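Local coordinates for UPF0201 protein MJ1564 (Methanocaldococcus jannaschii DSM 2661, PDB 2PZZ) that is of unknown function, belonging to an archaeal protein family that structurally resembles RNA-binding proteins but is itself unlikely to bind RNA, at residues I6-K11 against G102-K107. Numbering follows the deposited sequence.
Sequences IKAKVK and GGIFVK
The central strand 3-10 and its neighbour 104-109 run antiparallel in the five-stranded sheet, and residues 6-11 meet 102-107 where this pairing comes to an end. Lys7 and Phe105 form the hydrogen-bonded pair. Phe105 N reaches Lys7 O at 2.9 Å, almost along the C=O axis (169° at the oxygen), while Lys7 N returns a longer bond of 3.2 Å to Phe105 O, in the carbonyl plane. The same Phe105 O also takes a CA-H contact from Ile6. Two residues further along, at Lys9 and Gly103, the strands have parted and a water bridges them, accepting from Lys9 N and donating to Gly103 O at 2.7 Å. Gly102 and Gly103, both with positive phi, carry the chain into strand 104-109.

Ile6 makes the two closest apolar side-chain contacts. From its CB, Ile6 CG2 stands anti to the backbone N and meets Ile104 CG2 at 3.6 Å, the two side chains crossing obliquely. The other branch, CG1, lies beside the N and swings CD1 across the strand gap onto the isopropyl group of Val106, its non-hydrogen-bonded partner. There Ile6 CD1 touches both methyls, and its 3.3 Å to Val106 CG2 is tighter than usual for two carbons. Ala8 CB adds a looser touch on Ile104 CG1. On this face Phe27 covers Ile6 and Val106, and helix 16-26 packs on Ala8.

The opposite face carries Lys7, whose extended chain brings Lys7 CD to the edge of the Phe105 ring, near its plane, 4.4 Å from Phe105 CD2; Tyr83 stacks on that ring. Lys7 NZ lies 6.1 Å from Lys107 NZ, so some repulsion between these ammonium groups is likely. The aliphatic face thus suits burial under helix 16-26 and Phe27, while Lys7 and Phe105 leave the other partly open to solvent.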
ATOM      1  N   ILE A   6       9.227  -7.701  13.251  1.00 29.57           N
ATOM      2  CA  ILE A   6       8.236  -7.295  12.257  1.00 29.85           C
ATOM      3  C   ILE A   6       7.806  -5.843  12.385  1.00 30.30           C
ATOM      4  O   ILE A   6       7.535  -5.372  13.482  1.00 32.70           O
ATOM      5  CB  ILE A   6       6.967  -8.173  12.370  1.00 30.38           C
ATOM      6  CG1 ILE A   6       7.333  -9.612  12.043  1.00 33.83           C
ATOM      7  CG2 ILE A   6       5.885  -7.683  11.443  1.00 30.17           C
ATOM      8  CD1 ILE A   6       8.069  -9.744  10.742  1.00 41.30           C
ATOM      9  N   LYS A   7       7.739  -5.153  11.249  1.00 28.50           N
ATOM     10  CA  LYS A   7       7.305  -3.759  11.203  1.00 31.18           C
ATOM     11  C   LYS A   7       6.425  -3.587   9.971  1.00 27.30           C
ATOM     12  O   LYS A   7       6.745  -4.098   8.907  1.00 26.10           O
ATOM     13  CB  LYS A   7       8.519  -2.824  11.107  1.00 35.32           C
ATOM     14  CG  LYS A   7       9.496  -2.988  12.261  1.00 40.92           C
ATOM     15  CD  LYS A   7      10.673  -2.030  12.144  1.00 47.43           C
ATOM     16  CE  LYS A   7      11.634  -2.218  13.317  1.00 52.15           C
ATOM     17  NZ  LYS A   7      12.860  -1.368  13.218  1.00 57.18           N
ATOM     18  N   ALA A   8       5.313  -2.882  10.117  1.00 28.05           N
ATOM     19  CA  ALA A   8       4.406  -2.661   8.993  1.00 28.26           C
ATOM     20  C   ALA A   8       3.740  -1.322   9.181  1.00 28.65           C
ATOM     21  O   ALA A   8       3.099  -1.086  10.205  1.00 29.54           O
ATOM     22  CB  ALA A   8       3.341  -3.761   8.944  1.00 28.34           C
ATOM     23  N   LYS A   9       3.896  -0.436   8.205  1.00 30.69           N
ATOM     24  CA  LYS A   9       3.282   0.881   8.299  1.00 33.64           C
ATOM     25  C   LYS A   9       1.789   0.720   8.028  1.00 31.63           C
ATOM     26  O   LYS A   9       1.368  -0.237   7.384  1.00 32.94           O
ATOM     27  CB  LYS A   9       3.884   1.848   7.259  1.00 36.89           C
ATOM     28  CG  LYS A   9       3.362   1.654   5.826  1.00 43.12           C
ATOM     29  CD  LYS A   9       3.800   2.787   4.875  1.00 44.50           C
ATOM     30  CE  LYS A   9       5.318   2.806   4.659  1.00 49.52           C
ATOM     31  NZ  LYS A   9       5.762   3.743   3.564  1.00 50.37           N
ATOM     32  N   VAL A  10       1.007   1.650   8.555  1.00 29.86           N
ATOM     33  CA  VAL A  10      -0.423   1.683   8.349  1.00 31.34           C
ATOM     34  C   VAL A  10      -0.668   3.079   7.806  1.00 30.22           C
ATOM     35  O   VAL A  10      -0.532   4.070   8.525  1.00 29.91           O
ATOM     36  CB  VAL A  10      -1.231   1.526   9.658  1.00 32.22           C
ATOM     37  CG1 VAL A  10      -2.721   1.804   9.375  1.00 32.01           C
ATOM     38  CG2 VAL A  10      -1.061   0.133  10.215  1.00 29.34           C
ATOM     39  N   LYS A  11      -1.002   3.159   6.527  1.00 30.80           N
ATOM     40  CA  LYS A  11      -1.259   4.454   5.914  1.00 29.25           C
ATOM     41  C   LYS A  11      -2.618   5.006   6.328  1.00 29.42           C
ATOM     42  O   LYS A  11      -3.507   4.252   6.743  1.00 29.41           O
ATOM     43  CB  LYS A  11      -1.154   4.316   4.402  1.00 30.24           C
ATOM     44  CG  LYS A  11       0.246   3.892   3.961  1.00 29.39           C
ATOM     45  CD  LYS A  11       0.406   4.050   2.455  1.00 34.55           C
ATOM     46  CE  LYS A  11       1.851   3.894   2.048  1.00 36.14           C
ATOM     47  NZ  LYS A  11       2.057   4.246   0.616  1.00 42.49           N
ATOM     48  N   GLY A 102       3.601  -0.422   1.178  1.00 39.52           N
ATOM     49  CA  GLY A 102       4.750  -0.638   2.048  1.00 36.60           C
ATOM     50  C   GLY A 102       5.214  -2.042   2.374  1.00 36.83           C
ATOM     51  O   GLY A 102       6.391  -2.252   2.675  1.00 37.54           O
ATOM     52  N   GLY A 103       4.314  -3.014   2.331  1.00 36.57           N
ATOM     53  CA  GLY A 103       4.721  -4.370   2.648  1.00 31.05           C
ATOM     54  C   GLY A 103       5.010  -4.529   4.129  1.00 31.27           C
ATOM     55  O   GLY A 103       4.882  -3.580   4.912  1.00 25.99           O
ATOM     56  N   ILE A 104       5.376  -5.747   4.516  1.00 30.99           N
ATOM     57  CA  ILE A 104       5.689  -6.063   5.895  1.00 30.63           C
ATOM     58  C   ILE A 104       7.190  -6.318   5.895  1.00 30.88           C
ATOM     59  O   ILE A 104       7.670  -7.190   5.189  1.00 31.16           O
ATOM     60  CB  ILE A 104       4.949  -7.359   6.385  1.00 33.15           C
ATOM     61  CG1 ILE A 104       3.420  -7.168   6.333  1.00 34.14           C
ATOM     62  CG2 ILE A 104       5.326  -7.670   7.837  1.00 24.93           C
ATOM     63  CD1 ILE A 104       2.859  -7.118   4.952  1.00 43.17           C
ATOM     64  N   PHE A 105       7.927  -5.534   6.670  1.00 32.61           N
ATOM     65  CA  PHE A 105       9.372  -5.682   6.743  1.00 31.81           C
ATOM     66  C   PHE A 105       9.701  -6.757   7.772  1.00 28.76           C
ATOM     67  O   PHE A 105       9.339  -6.622   8.934  1.00 25.42           O
ATOM     68  CB  PHE A 105      10.000  -4.349   7.152  1.00 35.68           C
ATOM     69  CG  PHE A 105      11.486  -4.411   7.314  1.00 37.86           C
ATOM     70  CD1 PHE A 105      12.264  -5.125   6.411  1.00 41.53           C
ATOM     71  CD2 PHE A 105      12.111  -3.727   8.352  1.00 41.62           C
ATOM     72  CE1 PHE A 105      13.658  -5.160   6.535  1.00 44.26           C
ATOM     73  CE2 PHE A 105      13.497  -3.751   8.489  1.00 44.62           C
ATOM     74  CZ  PHE A 105      14.276  -4.471   7.577  1.00 43.76           C
ATOM     75  N   VAL A 106      10.396  -7.804   7.339  1.00 29.52           N
ATOM     76  CA  VAL A 106      10.738  -8.929   8.207  1.00 31.05           C
ATOM     77  C   VAL A 106      12.228  -9.213   8.389  1.00 31.47           C
ATOM     78  O   VAL A 106      12.965  -9.386   7.416  1.00 28.97           O
ATOM     79  CB  VAL A 106      10.116 -10.249   7.687  1.00 29.51           C
ATOM     80  CG1 VAL A 106      10.466 -11.386   8.641  1.00 28.41           C
ATOM     81  CG2 VAL A 106       8.603 -10.108   7.525  1.00 31.81           C
ATOM     82  N   LYS A 107      12.640  -9.328   9.648  1.00 33.01           N
ATOM     83  CA  LYS A 107      14.032  -9.614   9.986  1.00 35.27           C
ATOM     84  C   LYS A 107      14.122 -10.856  10.872  1.00 34.72           C
ATOM     85  O   LYS A 107      13.537 -10.911  11.959  1.00 34.48           O
ATOM     86  CB  LYS A 107      14.637  -8.416  10.722  1.00 38.31           C
ATOM     87  CG  LYS A 107      16.148  -8.329  10.667  1.00 43.03           C
ATOM     88  CD  LYS A 107      16.680  -7.256  11.619  1.00 47.16           C
ATOM     89  CE  LYS A 107      15.996  -5.909  11.421  1.00 51.13           C
ATOM     90  NZ  LYS A 107      16.344  -5.299  10.110  1.00 57.07           N
TER
HETATM   91  O   HOH W   1       5.976  -1.227   5.818  1.00 50.77           O